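Local coordinates for protein porphyranase B (Zobellia galactanivorans, PDB 3JUU) that hydrolyses the sulfated red-algal polysaccharide porphyran, cutting the linkages between beta-D-galactopyranose and alpha-L-galactopyranose-6-sulfate, at residues K41-G53 and G95-Y107. Numbering follows the deposited sequence.
Sequences KIDEKKWQISGQG and GGGYVGSRNGMTY. With SO4 (sulfate ion), chain E.
Gln48 and Gly100 form an antiparallel hydrogen-bonded pair: Gln48 N reaches Gly100 O at 2.7 Å, Gly100 N returns to Gln48 O, both in the carbonyl plane. Two residues on, Arg102 N donates almost straight (178°) to Lys46 O. With CG anti to the carbonyl carbon (chi1 -64°), the arginine side chain runs extended across 41-53. Its CB and CG pass Lys46 O, CD comes 3.5 Å from Lys45 O, and NE makes two weak hydrogen bonds, to Glu44 O and Trp47 O. Gln48 CB sits over the centre of the guanidinium face, 3.7 Å above its plane, and water 3 lies at the guanidinium edge, weakly bound to NH1. On the same side of the sheet as Gln48, the Gln52 amide stacks on the Tyr98 ring with planes 9° apart; Gln52 CG stands 3.5 Å from the ring centroid, a CH-pi contact, while NE2 bonds O of Trp54, a probable substrate-binding residue. Water 2 links Tyr98 OH to Gln48 OE1. A leucine in place of Tyr98 would probably cost Gln52 its flat partner and water 2 its hydroxyl, letting the amide turn more freely. Beside Tyr98 in sequence, Val99 CG1 meets Ile42 CD1 tip to tip at 3.7 Å. Strand 47-48 pairs with strand 90-101 at Gly100 and Ser101 in the GH16 jelly roll, Val99 packing on strands 67-70, 73-87 and 237-242, and Tyr98 touching Arg239.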
ATOM      1  N   LYS A  41     -14.311  -0.095 -15.599  1.00 21.31           N
ATOM      2  CA  LYS A  41     -13.100   0.752 -15.742  1.00 20.92           C
ATOM      3  C   LYS A  41     -12.855   1.540 -14.436  1.00 19.18           C
ATOM      4  O   LYS A  41     -13.779   2.112 -13.864  1.00 17.38           O
ATOM      5  CB  LYS A  41     -13.309   1.754 -16.862  1.00 22.67           C
ATOM      6  CG  LYS A  41     -13.429   1.064 -18.276  1.00 29.76           C
ATOM      7  CD  LYS A  41     -12.068   0.866 -18.944  1.00 35.49           C
ATOM      8  CE  LYS A  41     -12.219   0.314 -20.395  1.00 41.27           C
ATOM      9  NZ  LYS A  41     -12.221  -1.209 -20.449  1.00 39.37           N
ATOM     10  N   ILE A  42     -11.608   1.559 -13.980  1.00 17.35           N
ATOM     11  CA  ILE A  42     -11.297   2.286 -12.754  1.00 16.63           C
ATOM     12  C   ILE A  42     -11.661   3.752 -12.921  1.00 16.79           C
ATOM     13  O   ILE A  42     -11.481   4.349 -13.988  1.00 16.90           O
ATOM     14  CB  ILE A  42      -9.789   2.093 -12.299  1.00 15.48           C
ATOM     15  CG1 ILE A  42      -9.562   2.692 -10.897  1.00 15.35           C
ATOM     16  CG2 ILE A  42      -8.769   2.641 -13.359  1.00 17.08           C
ATOM     17  CD1 ILE A  42      -8.158   2.289 -10.291  1.00 14.58           C
ATOM     18  N   ASP A  43     -12.151   4.355 -11.845  1.00 17.01           N
ATOM     19  CA  ASP A  43     -12.546   5.755 -11.860  1.00 17.30           C
ATOM     20  C   ASP A  43     -11.318   6.633 -11.766  1.00 18.15           C
ATOM     21  O   ASP A  43     -10.699   6.742 -10.695  1.00 17.01           O
ATOM     22  CB  ASP A  43     -13.499   5.965 -10.641  1.00 18.04           C
ATOM     23  CG  ASP A  43     -13.908   7.396 -10.433  1.00 18.64           C
ATOM     24  OD1 ASP A  43     -13.560   8.272 -11.229  1.00 19.29           O
ATOM     25  OD2 ASP A  43     -14.625   7.633  -9.444  1.00 20.51           O
ATOM     26  N   GLU A  44     -10.940   7.259 -12.893  1.00 15.82           N
ATOM     27  CA  GLU A  44      -9.746   8.070 -12.919  1.00 17.00           C
ATOM     28  C   GLU A  44      -9.956   9.482 -12.446  1.00 17.16           C
ATOM     29  O   GLU A  44      -9.013  10.246 -12.431  1.00 18.23           O
ATOM     30  CB  GLU A  44      -9.061   8.005 -14.286  1.00 17.87           C
ATOM     31  CG  GLU A  44      -8.417   6.626 -14.536  1.00 14.98           C
ATOM     32  CD  GLU A  44      -7.654   6.565 -15.842  1.00 18.12           C
ATOM     33  OE1 GLU A  44      -8.155   5.851 -16.742  1.00 25.10           O
ATOM     34  OE2 GLU A  44      -6.610   7.205 -16.008  1.00 21.22           O
ATOM     35  N   LYS A  45     -11.182   9.832 -12.032  1.00 17.36           N
ATOM     36  CA  LYS A  45     -11.311  11.103 -11.311  1.00 19.72           C
ATOM     37  C   LYS A  45     -10.943  10.858  -9.818  1.00 18.45           C
ATOM     38  O   LYS A  45     -10.628  11.780  -9.124  1.00 18.81           O
ATOM     39  CB  LYS A  45     -12.749  11.662 -11.352  1.00 20.40           C
ATOM     40  CG  LYS A  45     -13.258  12.068 -12.807  1.00 26.54           C
ATOM     41  CD  LYS A  45     -12.887  13.510 -13.235  1.00 38.80           C
ATOM     42  CE  LYS A  45     -11.370  13.767 -13.607  1.00 42.60           C
ATOM     43  NZ  LYS A  45     -11.005  13.864 -15.077  1.00 43.10           N
ATOM     44  N   LYS A  46     -11.014   9.606  -9.366  1.00 17.63           N
ATOM     45  CA  LYS A  46     -10.725   9.298  -7.945  1.00 15.65           C
ATOM     46  C   LYS A  46      -9.283   8.815  -7.812  1.00 15.26           C
ATOM     47  O   LYS A  46      -8.575   9.110  -6.804  1.00 14.95           O
ATOM     48  CB  LYS A  46     -11.658   8.219  -7.483  1.00 16.16           C
ATOM     49  CG  LYS A  46     -11.598   7.930  -5.959  1.00 16.70           C
ATOM     50  CD  LYS A  46     -12.790   6.976  -5.566  1.00 18.28           C
ATOM     51  CE  LYS A  46     -14.076   7.756  -5.324  1.00 17.86           C
ATOM     52  NZ  LYS A  46     -15.167   6.803  -5.049  1.00 15.14           N
ATOM     53  N   TRP A  47      -8.835   8.069  -8.823  1.00 13.13           N
ATOM     54  CA  TRP A  47      -7.555   7.369  -8.777  1.00 13.86           C
ATOM     55  C   TRP A  47      -6.658   7.793  -9.913  1.00 14.29           C
ATOM     56  O   TRP A  47      -7.173   8.019 -11.057  1.00 14.90           O
ATOM     57  CB  TRP A  47      -7.771   5.860  -8.852  1.00 13.75           C
ATOM     58  CG  TRP A  47      -8.707   5.337  -7.799  1.00 13.70           C
ATOM     59  CD1 TRP A  47      -9.998   4.882  -7.996  1.00 14.40           C
ATOM     60  CD2 TRP A  47      -8.434   5.188  -6.380  1.00 14.15           C
ATOM     61  NE1 TRP A  47     -10.544   4.460  -6.773  1.00 16.13           N
ATOM     62  CE2 TRP A  47      -9.615   4.652  -5.771  1.00 14.32           C
ATOM     63  CE3 TRP A  47      -7.315   5.489  -5.567  1.00 10.01           C
ATOM     64  CZ2 TRP A  47      -9.723   4.373  -4.343  1.00 14.77           C
ATOM     65  CZ3 TRP A  47      -7.399   5.210  -4.145  1.00 11.16           C
ATOM     66  CH2 TRP A  47      -8.608   4.667  -3.553  1.00 13.22           C
ATOM     67  N   GLN A  48      -5.352   7.834  -9.638  1.00 12.15           N
ATOM     68  CA  GLN A  48      -4.314   8.173 -10.657  1.00 12.45           C
ATOM     69  C   GLN A  48      -3.603   6.881 -10.939  1.00 13.23           C
ATOM     70  O   GLN A  48      -3.027   6.250 -10.037  1.00 10.83           O
ATOM     71  CB  GLN A  48      -3.313   9.259 -10.192  1.00 13.27           C
ATOM     72  CG  GLN A  48      -2.271   9.644 -11.219  1.00 12.34           C
ATOM     73  CD  GLN A  48      -1.517  10.830 -10.770  1.00 18.21           C
ATOM     74  OE1 GLN A  48      -1.142  10.948  -9.569  1.00 17.68           O
ATOM     75  NE2 GLN A  48      -1.240  11.731 -11.708  1.00 18.61           N
ATOM     76  N   ILE A  49      -3.595   6.483 -12.211  1.00 13.37           N
ATOM     77  CA  ILE A  49      -2.851   5.261 -12.598  1.00 12.70           C
ATOM     78  C   ILE A  49      -1.753   5.542 -13.654  1.00 14.48           C
ATOM     79  O   ILE A  49      -1.039   4.604 -14.028  1.00 14.80           O
ATOM     80  CB  ILE A  49      -3.815   4.198 -13.111  1.00 12.40           C
ATOM     81  CG1 ILE A  49      -4.501   4.608 -14.466  1.00 11.55           C
ATOM     82  CG2 ILE A  49      -4.892   3.852 -11.967  1.00 14.03           C
ATOM     83  CD1 ILE A  49      -5.347   3.435 -15.121  1.00 13.09           C
ATOM     84  N   SER A  50      -1.656   6.795 -14.130  1.00 14.59           N
ATOM     85  CA  SER A  50      -0.606   7.217 -15.099  1.00 15.24           C
ATOM     86  C   SER A  50      -0.426   8.675 -14.835  1.00 15.10           C
ATOM     87  O   SER A  50      -1.360   9.323 -14.289  1.00 14.79           O
ATOM     88  CB  SER A  50      -1.088   6.989 -16.591  1.00 16.49           C
ATOM     89  OG  SER A  50      -2.231   7.763 -16.827  1.00 20.36           O
ATOM     90  N   GLY A  51       0.696   9.239 -15.265  1.00 15.23           N
ATOM     91  CA  GLY A  51       1.008  10.668 -15.095  1.00 15.62           C
ATOM     92  C   GLY A  51       1.576  10.981 -13.721  1.00 16.10           C
ATOM     93  O   GLY A  51       1.920  12.137 -13.431  1.00 16.92           O
ATOM     94  N   GLN A  52       1.585   9.984 -12.816  1.00 14.10           N
ATOM     95  CA  GLN A  52       2.190  10.184 -11.479  1.00 15.23           C
ATOM     96  C   GLN A  52       3.714  10.445 -11.488  1.00 15.44           C
ATOM     97  O   GLN A  52       4.411  10.069 -12.452  1.00 16.71           O
ATOM     98  CB  GLN A  52       1.839   9.019 -10.555  1.00 13.69           C
ATOM     99  CG  GLN A  52       2.708   7.715 -10.765  1.00 13.30           C
ATOM    100  CD  GLN A  52       2.234   6.911 -11.977  1.00 15.60           C
ATOM    101  OE1 GLN A  52       1.197   7.217 -12.578  1.00 16.54           O
ATOM    102  NE2 GLN A  52       2.969   5.861 -12.314  1.00 12.92           N
ATOM    103  N   GLY A  53       4.240  11.027 -10.400  1.00 14.97           N
ATOM    104  CA  GLY A  53       5.713  11.327 -10.267  1.00 15.68           C
ATOM    105  C   GLY A  53       6.546  10.022 -10.341  1.00 16.65           C
ATOM    106  O   GLY A  53       7.590  10.002 -10.969  1.00 18.94           O
ATOM    107  N   GLY A  95       6.427  -5.273 -16.120  1.00  9.28           N
ATOM    108  CA  GLY A  95       5.346  -4.296 -15.864  1.00  7.28           C
ATOM    109  C   GLY A  95       4.710  -4.534 -14.514  1.00  9.84           C
ATOM    110  O   GLY A  95       4.367  -5.668 -14.213  1.00  9.76           O
ATOM    111  N   GLY A  96       4.558  -3.472 -13.702  1.00  8.90           N
ATOM    112  CA  GLY A  96       3.723  -3.549 -12.461  1.00  9.68           C
ATOM    113  C   GLY A  96       2.640  -2.529 -12.628  1.00  8.92           C
ATOM    114  O   GLY A  96       2.158  -2.289 -13.764  1.00  8.93           O
ATOM    115  N   GLY A  97       2.160  -1.939 -11.512  1.00  9.30           N
ATOM    116  CA  GLY A  97       1.091  -0.983 -11.651  1.00 10.01           C
ATOM    117  C   GLY A  97       1.037  -0.125 -10.403  1.00 10.82           C
ATOM    118  O   GLY A  97       1.544  -0.508  -9.310  1.00  9.85           O
ATOM    119  N   TYR A  98       0.399   1.033 -10.581  1.00 11.13           N
ATOM    120  CA  TYR A  98       0.387   2.070  -9.521  1.00 10.59           C
ATOM    121  C   TYR A  98      -1.002   2.614  -9.518  1.00 11.07           C
ATOM    122  O   TYR A  98      -1.584   2.904 -10.622  1.00 11.77           O
ATOM    123  CB  TYR A  98       1.420   3.143  -9.856  1.00  9.96           C
ATOM    124  CG  TYR A  98       1.319   4.466  -9.048  1.00 11.36           C
ATOM    125  CD1 TYR A  98       2.247   4.769  -8.086  1.00 11.16           C
ATOM    126  CD2 TYR A  98       0.228   5.366  -9.249  1.00 11.05           C
ATOM    127  CE1 TYR A  98       2.187   5.966  -7.358  1.00 11.51           C
ATOM    128  CE2 TYR A  98       0.159   6.571  -8.520  1.00 12.27           C
ATOM    129  CZ  TYR A  98       1.170   6.846  -7.606  1.00 11.49           C
ATOM    130  OH  TYR A  98       1.191   7.997  -6.918  1.00 13.77           O
ATOM    131  N   VAL A  99      -1.591   2.691  -8.325  1.00 10.92           N
ATOM    132  CA  VAL A  99      -2.888   3.351  -8.215  1.00 10.79           C
ATOM    133  C   VAL A  99      -2.770   4.280  -6.990  1.00 11.59           C
ATOM    134  O   VAL A  99      -2.518   3.764  -5.886  1.00 11.07           O
ATOM    135  CB  VAL A  99      -4.029   2.314  -7.957  1.00  9.60           C
ATOM    136  CG1 VAL A  99      -5.433   3.074  -7.920  1.00 11.80           C
ATOM    137  CG2 VAL A  99      -4.063   1.193  -9.021  1.00 10.72           C
ATOM    138  N   GLY A 100      -2.897   5.597  -7.175  1.00  9.77           N
ATOM    139  CA  GLY A 100      -2.823   6.547  -6.083  1.00 11.25           C
ATOM    140  C   GLY A 100      -4.092   7.394  -5.966  1.00 11.66           C
ATOM    141  O   GLY A 100      -4.726   7.767  -6.993  1.00 11.75           O
ATOM    142  N   SER A 101      -4.518   7.655  -4.723  1.00 11.04           N
ATOM    143  CA  SER A 101      -5.739   8.530  -4.544  1.00 10.99           C
ATOM    144  C   SER A 101      -5.429   9.952  -4.940  1.00 12.30           C
ATOM    145  O   SER A 101      -4.394  10.512  -4.548  1.00 11.72           O
ATOM    146  CB  SER A 101      -6.321   8.432  -3.090  1.00 11.24           C
ATOM    147  OG  SER A 101      -5.429   9.029  -2.136  1.00 12.04           O
ATOM    148  N   ARG A 102      -6.287  10.565  -5.758  1.00 12.30           N
ATOM    149  CA  ARG A 102      -6.014  11.962  -6.101  1.00 13.62           C
ATOM    150  C   ARG A 102      -6.462  12.876  -4.924  1.00 13.57           C
ATOM    151  O   ARG A 102      -5.996  14.008  -4.847  1.00 15.58           O
ATOM    152  CB  ARG A 102      -6.812  12.345  -7.347  1.00 12.42           C
ATOM    153  CG  ARG A 102      -6.388  11.576  -8.553  1.00 15.77           C
ATOM    154  CD  ARG A 102      -7.180  12.118  -9.795  1.00 19.69           C
ATOM    155  NE  ARG A 102      -6.877  11.283 -10.953  1.00 20.49           N
ATOM    156  CZ  ARG A 102      -5.874  11.533 -11.812  1.00 22.36           C
ATOM    157  NH1 ARG A 102      -5.029  12.557 -11.627  1.00 19.93           N
ATOM    158  NH2 ARG A 102      -5.692  10.731 -12.853  1.00 21.45           N
ATOM    159  N   ASN A 103      -7.311  12.380  -4.036  1.00 13.23           N
ATOM    160  CA  ASN A 103      -7.711  13.128  -2.812  1.00 13.04           C
ATOM    161  C   ASN A 103      -7.005  12.573  -1.549  1.00 12.35           C
ATOM    162  O   ASN A 103      -6.710  11.381  -1.490  1.00 13.39           O
ATOM    163  CB  ASN A 103      -9.227  13.042  -2.646  1.00 12.57           C
ATOM    164  CG  ASN A 103      -9.956  13.791  -3.774  1.00 13.64           C
ATOM    165  OD1 ASN A 103      -9.904  15.030  -3.814  1.00 18.73           O
ATOM    166  ND2 ASN A 103     -10.582  13.052  -4.686  1.00 17.07           N
ATOM    167  N   GLY A 104      -6.655  13.474  -0.624  1.00 13.28           N
ATOM    168  CA  GLY A 104      -5.921  13.059   0.610  1.00 13.72           C
ATOM    169  C   GLY A 104      -6.735  13.391   1.858  1.00 14.38           C
ATOM    170  O   GLY A 104      -7.822  14.042   1.785  1.00 13.75           O
ATOM    171  N   MET A 105      -6.217  12.936   2.993  1.00 14.23           N
ATOM    172  CA  MET A 105      -6.830  13.244   4.285  1.00 14.65           C
ATOM    173  C   MET A 105      -5.706  13.233   5.365  1.00 14.35           C
ATOM    174  O   MET A 105      -4.616  12.677   5.188  1.00 12.65           O
ATOM    175  CB  MET A 105      -7.996  12.225   4.556  1.00 14.20           C
ATOM    176  CG  MET A 105      -8.835  12.320   5.934  1.00 17.09           C
ATOM    177  SD  MET A 105      -9.405  14.060   6.116  1.00 21.95           S
ATOM    178  CE  MET A 105     -10.615  14.153   4.713  1.00 20.14           C
ATOM    179  N   THR A 106      -6.003  13.873   6.499  1.00 13.92           N
ATOM    180  CA  THR A 106      -5.151  13.736   7.713  1.00 13.90           C
ATOM    181  C   THR A 106      -5.955  12.994   8.770  1.00 13.66           C
ATOM    182  O   THR A 106      -7.066  13.420   9.118  1.00 11.03           O
ATOM    183  CB  THR A 106      -4.694  15.122   8.211  1.00 15.08           C
ATOM    184  OG1 THR A 106      -4.237  15.912   7.088  1.00 14.21           O
ATOM    185  CG2 THR A 106      -3.486  14.966   9.206  1.00 13.64           C
ATOM    186  N   TYR A 107      -5.386  11.893   9.283  1.00 12.99           N
ATOM    187  CA  TYR A 107      -6.011  10.984  10.273  1.00 12.50           C
ATOM    188  C   TYR A 107      -7.143  10.175   9.690  1.00 12.78           C
ATOM    189  O   TYR A 107      -7.620  10.473   8.589  1.00 16.08           O
ATOM    190  CB  TYR A 107      -6.473  11.699  11.593  1.00 12.86           C
ATOM    191  CG  TYR A 107      -5.429  12.661  12.086  1.00 13.79           C
ATOM    192  CD1 TYR A 107      -4.123  12.252  12.327  1.00 12.87           C
ATOM    193  CD2 TYR A 107      -5.728  14.025  12.181  1.00 15.51           C
ATOM    194  CE1 TYR A 107      -3.124  13.187  12.716  1.00 13.29           C
ATOM    195  CE2 TYR A 107      -4.748  14.949  12.586  1.00 16.25           C
ATOM    196  CZ  TYR A 107      -3.465  14.488  12.876  1.00 14.90           C
ATOM    197  OH  TYR A 107      -2.481  15.391  13.227  1.00 16.43           O
TER
HETATM  198  S   SO4 E   5     -18.103   1.487 -15.694  1.00 58.15           S
HETATM  199  O1  SO4 E   5     -18.981   0.294 -15.577  1.00 53.22           O
HETATM  200  O2  SO4 E   5     -18.179   2.025 -17.047  1.00 58.12           O
HETATM  201  O3  SO4 E   5     -18.443   2.512 -14.695  1.00 52.27           O
HETATM  202  O4  SO4 E   5     -16.701   1.116 -15.503  1.00 58.21           O
HETATM  203  O   HOH W   1      -9.203  10.204  -4.433  1.00 18.45           O
HETATM  204  O   HOH W   2      -0.997   9.429  -7.221  1.00 15.65           O
HETATM  205  O   HOH W   3      -2.963  13.077 -14.256  1.00 35.92           O
HETATM  206  O   HOH W   4      -0.038   1.887 -13.357  1.00 11.47           O